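LEOA (Escherichia coli, PDB 4AUR) is a bacterial dynamin-like protein that probably binds and hydrolyses GTP, with a GTPase head carried on a long helical stalk. Local coordinates at residues D442-G445 with K446-Y450; Q534-Q537 with V538-L542. One frame throughout, in Å; residues are numbered along the deposited sequence.

Contact 1: D442-G445 with K446-Y450; sequences DTIG and KLTGY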
ATOM      1  N   ASP A 442      25.463   9.771   6.759  1.00 34.22           N
ATOM      2  CA  ASP A 442      26.410  10.675   7.386  1.00 38.24           C
ATOM      3  C   ASP A 442      27.797  10.070   7.452  1.00 37.65           C
ATOM      4  O   ASP A 442      28.764  10.743   7.116  1.00 39.58           O
ATOM      5  CB  ASP A 442      25.961  11.080   8.792  1.00 41.09           C
ATOM      6  CG  ASP A 442      25.062  12.293   8.779  1.00 45.43           C
ATOM      7  OD1 ASP A 442      24.731  12.776   7.663  1.00 47.08           O
ATOM      8  OD2 ASP A 442      24.688  12.757   9.886  1.00 51.52           O
ATOM      9  N   THR A 443      27.889   8.814   7.887  1.00 33.39           N
ATOM     10  CA  THR A 443      29.149   8.125   7.928  1.00 31.87           C
ATOM     11  C   THR A 443      29.782   8.092   6.549  1.00 31.83           C
ATOM     12  O   THR A 443      30.987   8.139   6.439  1.00 34.34           O
ATOM     13  CB  THR A 443      28.981   6.705   8.463  1.00 31.25           C
ATOM     14  OG1 THR A 443      28.291   6.781   9.703  1.00 33.00           O
ATOM     15  CG2 THR A 443      30.322   6.030   8.698  1.00 29.93           C
ATOM     16  N   ILE A 444      28.977   8.062   5.501  1.00 31.79           N
ATOM     17  CA  ILE A 444      29.501   8.033   4.132  1.00 33.52           C
ATOM     18  C   ILE A 444      29.945   9.391   3.609  1.00 37.80           C
ATOM     19  O   ILE A 444      30.887   9.475   2.817  1.00 36.99           O
ATOM     20  CB  ILE A 444      28.477   7.399   3.180  1.00 31.90           C
ATOM     21  CG1 ILE A 444      28.450   5.897   3.479  1.00 30.66           C
ATOM     22  CG2 ILE A 444      28.792   7.703   1.716  1.00 31.18           C
ATOM     23  CD1 ILE A 444      27.541   5.088   2.605  1.00 31.11           C
ATOM     24  N   GLY A 445      29.274  10.446   4.056  1.00 42.57           N
ATOM     25  CA  GLY A 445      29.658  11.804   3.710  1.00 45.40           C
ATOM     26  C   GLY A 445      30.932  12.276   4.395  1.00 45.97           C
ATOM     27  O   GLY A 445      31.473  13.301   4.014  1.00 45.75           O
ATOM     28  N   LYS A 446      31.396  11.542   5.406  1.00 48.28           N
ATOM     29  CA  LYS A 446      32.660  11.841   6.086  1.00 53.09           C
ATOM     30  C   LYS A 446      33.793  10.971   5.565  1.00 52.14           C
ATOM     31  O   LYS A 446      34.937  11.389   5.581  1.00 55.63           O
ATOM     32  CB  LYS A 446      32.541  11.658   7.603  1.00 60.78           C
ATOM     33  CG  LYS A 446      33.892  11.462   8.296  1.00 69.00           C
ATOM     34  CD  LYS A 446      33.814  11.606   9.813  1.00 78.44           C
ATOM     35  CE  LYS A 446      35.207  11.743  10.437  1.00 79.82           C
ATOM     36  NZ  LYS A 446      35.160  12.259  11.839  1.00 76.28           N
ATOM     37  N   LEU A 447      33.492   9.754   5.139  1.00 49.50           N
ATOM     38  CA  LEU A 447      34.498   8.921   4.501  1.00 48.54           C
ATOM     39  C   LEU A 447      34.988   9.587   3.222  1.00 48.10           C
ATOM     40  O   LEU A 447      36.186   9.744   3.030  1.00 52.81           O
ATOM     41  CB  LEU A 447      33.935   7.541   4.164  1.00 47.65           C
ATOM     42  CG  LEU A 447      33.569   6.689   5.370  1.00 48.05           C
ATOM     43  CD1 LEU A 447      32.954   5.379   4.904  1.00 48.41           C
ATOM     44  CD2 LEU A 447      34.764   6.449   6.287  1.00 49.03           C
ATOM     45  N   THR A 448      34.033   9.975   2.377  1.00 47.42           N
ATOM     46  CA  THR A 448      34.253  10.487   1.019  1.00 46.87           C
ATOM     47  C   THR A 448      35.189  11.684   1.019  1.00 48.63           C
ATOM     48  O   THR A 448      34.889  12.704   1.663  1.00 50.73           O
ATOM     49  CB  THR A 448      32.904  10.926   0.395  1.00 46.16           C
ATOM     50  OG1 THR A 448      31.936   9.882   0.559  1.00 44.65           O
ATOM     51  CG2 THR A 448      33.051  11.240  -1.073  1.00 44.51           C
ATOM     52  N   GLY A 449      36.313  11.580   0.304  1.00 45.77           N
ATOM     53  CA  GLY A 449      37.271  12.674   0.322  1.00 43.02           C
ATOM     54  C   GLY A 449      38.473  12.556  -0.574  1.00 39.43           C
ATOM     55  O   GLY A 449      39.190  11.562  -0.518  1.00 39.68           O
ATOM     56  N   TYR A 450      38.690  13.572  -1.411  1.00 35.75           N
ATOM     57  CA  TYR A 450      40.025  13.861  -1.947  1.00 32.84           C
ATOM     58  C   TYR A 450      40.901  14.203  -0.765  1.00 33.70           C
ATOM     59  O   TYR A 450      40.458  14.891   0.145  1.00 34.83           O
ATOM     60  CB  TYR A 450      40.024  15.045  -2.905  1.00 30.82           C
ATOM     61  CG  TYR A 450      39.522  14.713  -4.267  1.00 30.56           C
ATOM     62  CD1 TYR A 450      38.174  14.678  -4.538  1.00 29.81           C
ATOM     63  CD2 TYR A 450      40.404  14.408  -5.289  1.00 31.87           C
ATOM     64  CE1 TYR A 450      37.707  14.333  -5.790  1.00 31.56           C
ATOM     65  CE2 TYR A 450      39.951  14.081  -6.556  1.00 31.71           C
ATOM     66  CZ  TYR A 450      38.596  14.047  -6.805  1.00 32.25           C
ATOM     67  OH  TYR A 450      38.137  13.723  -8.078  1.00 35.74           O
TER
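I444 and T448 meet at the C-terminal end of helix 430-447, where the carbonyl of one residue is gripped twice by the other. T448 N donates to I444 O at 3.2 Å along a nearly straight bond, and T448 OG1 donates to the same oxygen at 2.5 Å. The two donors arrive from opposite faces of the carbonyl plane, each tilted moderately from it (32° for N, 24° for OG1). With OG1 beside its own backbone N (chi1 -49°), the threonine turns its hydroxyl back along the helix instead of outward. The I444 and T448 side chains cross obliquely, and I444 CG2 comes to 4.0 Å from T448 OG1. The tight side of the contact is made by burial against helix 368-408: I444 packs there on I396 and T397, and T448 OG1 is also hydrogen-bonded to S393 OG on that helix.

One residue earlier the same spacing joins T443 and L447. L447 N donates to T443 O at 3.3 Å, and the leucine side chain lies alongside that oxygen, its methyls continuing toward Q534 and V538 of helix 530-544.

The remaining face is looser and open to solvent. D442, G445 and K446 are exposed there, and the bond from K446 N to D442 O is weak. K446 touches the preceding turn mainly through CB, while its extended chain carries the ammonium group away from the helix.

T448 is the first residue to leave helical backbone angles, yet its amide and hydroxyl still serve the last turn. The chemistry therefore implies a helix end secured from within through I444 O and, through the same hydroxyl, linked across to S393 of helix 368-408.

Contact 2: Q534-Q537 with V538-L542; sequences QMEQ and VVTEL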
ATOM      1  N   GLN A 534      35.823   1.010   3.220  1.00 29.84           N
ATOM      2  CA  GLN A 534      35.148   1.677   4.306  1.00 30.70           C
ATOM      3  C   GLN A 534      33.646   1.790   4.051  1.00 28.77           C
ATOM      4  O   GLN A 534      32.862   1.458   4.917  1.00 30.15           O
ATOM      5  CB  GLN A 534      35.809   3.029   4.593  1.00 32.31           C
ATOM      6  CG  GLN A 534      37.154   2.867   5.284  1.00 33.64           C
ATOM      7  CD  GLN A 534      38.041   4.103   5.227  1.00 37.15           C
ATOM      8  OE1 GLN A 534      37.645   5.175   4.732  1.00 37.36           O
ATOM      9  NE2 GLN A 534      39.278   3.956   5.748  1.00 38.58           N
HETATM   10  N   MSE A 535      33.249   2.208   2.857  1.00 27.69           N
HETATM   11  CA  MSE A 535      31.842   2.247   2.486  1.00 27.28           C
HETATM   12  C   MSE A 535      31.215   0.879   2.459  1.00 27.47           C
HETATM   13  O   MSE A 535      30.040   0.743   2.686  1.00 29.13           O
HETATM   14  CB  MSE A 535      31.659   2.817   1.092  1.00 28.02           C
HETATM   15  CG  MSE A 535      31.999   4.298   1.049  1.00 30.70           C
HETATM   16 SE   MSE A 535      31.746   5.140  -0.728  1.00 33.79          SE
HETATM   17  CE  MSE A 535      33.618   5.648  -1.065  1.00 34.52           C
ATOM     18  N   GLU A 536      31.967  -0.152   2.140  1.00 28.10           N
ATOM     19  CA  GLU A 536      31.412  -1.483   2.101  1.00 29.44           C
ATOM     20  C   GLU A 536      30.999  -1.914   3.512  1.00 31.41           C
ATOM     21  O   GLU A 536      29.921  -2.482   3.712  1.00 31.29           O
ATOM     22  CB  GLU A 536      32.417  -2.464   1.513  1.00 29.88           C
ATOM     23  CG  GLU A 536      32.131  -3.907   1.863  1.00 30.73           C
ATOM     24  CD  GLU A 536      32.993  -4.869   1.094  1.00 29.52           C
ATOM     25  OE1 GLU A 536      34.181  -5.020   1.465  1.00 27.20           O
ATOM     26  OE2 GLU A 536      32.462  -5.474   0.123  1.00 29.94           O
ATOM     27  N   GLN A 537      31.880  -1.645   4.467  1.00 32.14           N
ATOM     28  CA  GLN A 537      31.613  -1.800   5.901  1.00 33.92           C
ATOM     29  C   GLN A 537      30.284  -1.145   6.324  1.00 32.21           C
ATOM     30  O   GLN A 537      29.398  -1.791   6.899  1.00 32.08           O
ATOM     31  CB  GLN A 537      32.759  -1.139   6.646  1.00 39.78           C
ATOM     32  CG  GLN A 537      33.253  -1.781   7.919  1.00 45.79           C
ATOM     33  CD  GLN A 537      34.312  -0.886   8.577  1.00 52.73           C
ATOM     34  OE1 GLN A 537      35.109  -0.210   7.892  1.00 55.59           O
ATOM     35  NE2 GLN A 537      34.311  -0.857   9.910  1.00 56.55           N
ATOM     36  N   VAL A 538      30.126   0.125   5.987  1.00 29.32           N
ATOM     37  CA  VAL A 538      28.906   0.844   6.307  1.00 27.57           C
ATOM     38  C   VAL A 538      27.711   0.205   5.675  1.00 28.18           C
ATOM     39  O   VAL A 538      26.666   0.123   6.279  1.00 31.52           O
ATOM     40  CB  VAL A 538      28.941   2.277   5.783  1.00 27.55           C
ATOM     41  CG1 VAL A 538      27.608   2.984   6.042  1.00 27.75           C
ATOM     42  CG2 VAL A 538      30.127   3.030   6.387  1.00 27.42           C
ATOM     43  N   VAL A 539      27.839  -0.206   4.431  1.00 29.47           N
ATOM     44  CA  VAL A 539      26.711  -0.803   3.736  1.00 29.03           C
ATOM     45  C   VAL A 539      26.388  -2.120   4.402  1.00 31.14           C
ATOM     46  O   VAL A 539      25.232  -2.443   4.585  1.00 30.28           O
ATOM     47  CB  VAL A 539      27.023  -1.028   2.244  1.00 28.89           C
ATOM     48  CG1 VAL A 539      26.340  -2.287   1.693  1.00 27.90           C
ATOM     49  CG2 VAL A 539      26.624   0.201   1.446  1.00 28.62           C
ATOM     50  N   THR A 540      27.433  -2.867   4.769  1.00 33.72           N
ATOM     51  CA  THR A 540      27.281  -4.166   5.393  1.00 33.44           C
ATOM     52  C   THR A 540      26.554  -4.041   6.704  1.00 34.83           C
ATOM     53  O   THR A 540      25.821  -4.933   7.056  1.00 38.15           O
ATOM     54  CB  THR A 540      28.647  -4.820   5.676  1.00 36.08           C
ATOM     55  OG1 THR A 540      29.267  -5.217   4.445  1.00 38.68           O
ATOM     56  CG2 THR A 540      28.500  -6.045   6.565  1.00 37.27           C
ATOM     57  N   GLU A 541      26.794  -2.958   7.440  1.00 37.61           N
ATOM     58  CA  GLU A 541      26.158  -2.740   8.742  1.00 38.85           C
ATOM     59  C   GLU A 541      24.715  -2.355   8.553  1.00 36.87           C
ATOM     60  O   GLU A 541      23.823  -2.881   9.203  1.00 40.09           O
ATOM     61  CB  GLU A 541      26.847  -1.626   9.527  1.00 41.80           C
ATOM     62  CG  GLU A 541      28.148  -2.020  10.206  1.00 44.70           C
ATOM     63  CD  GLU A 541      28.625  -0.961  11.203  1.00 51.28           C
ATOM     64  OE1 GLU A 541      29.051   0.137  10.772  1.00 49.70           O
ATOM     65  OE2 GLU A 541      28.559  -1.223  12.429  1.00 58.99           O
ATOM     66  N   LEU A 542      24.480  -1.428   7.653  1.00 35.00           N
ATOM     67  CA  LEU A 542      23.120  -1.049   7.336  1.00 35.42           C
ATOM     68  C   LEU A 542      22.238  -2.251   6.952  1.00 35.66           C
ATOM     69  O   LEU A 542      21.028  -2.237   7.182  1.00 35.09           O
ATOM     70  CB  LEU A 542      23.121  -0.033   6.208  1.00 33.75           C
ATOM     71  CG  LEU A 542      21.810   0.697   6.060  1.00 34.93           C
ATOM     72  CD1 LEU A 542      21.504   1.476   7.321  1.00 37.03           C
ATOM     73  CD2 LEU A 542      21.895   1.648   4.894  1.00 36.40           C
TER
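Backbone bonds from V538, V539, T540 and E541 to Q534, M535, E536 and Q537 respectively run as an unbroken series from residue i+4 back to residue i, marking regular alpha helix within helix 530-544. E536 and T540 add a side-chain bond to this ladder. E536 O receives T540 N at 2.7 Å, slightly tilted from the carbonyl plane, while T540 OG1, at 2.9 Å, comes in over the face of the carbonyl, 44° from its plane, missing the lone-pair directions. The threonine hydroxyl sits beside its own N (chi1 -70°), which brings it over that oxygen. The two side chains lie side by side and point the same way, with E536 CG 4.1 Å from T540 OG1. Beyond CG the glutamate extends to a salt bridge with R318.

On another face V538 sets CG2 3.5 Å from Q534 O and turns its side chain to helix 430-447. V539 rests CB 3.5 Å from M535 O; it packs on F310, while the selenomethionine M535 is buried against helix 368-408. E541 lays CG 3.5 Å from Q537 O on the exposed side.

The chemistry implies different roles around one helix: V538, V539 and M535 pack on neighbouring helices, the T540 hydroxyl donates to the backbone of the preceding turn, and the E536 carboxylate pairs with R318 of helix 275-343.

From the N terminus, contact 1 comes first, at the end of helix 430-447, and contact 2 follows some ninety residues later within helix 530-544. The bonds of each reach across a single turn, and neither closes a large loop; the two lie in series, neither nesting nor crossing. In space their centres are only 12 Å apart, and they touch: T443 CG2 packs 3.8 Å from V538 CG2, and L447 CD1 lies 3.8 Å from M535 N. Both also lean on helix 368-408, while contact 2 reaches helix 275-343 as well. Together they mark where helices 275-343, 368-408, 430-447 and 530-544 meet in the dynamin-like helical domain.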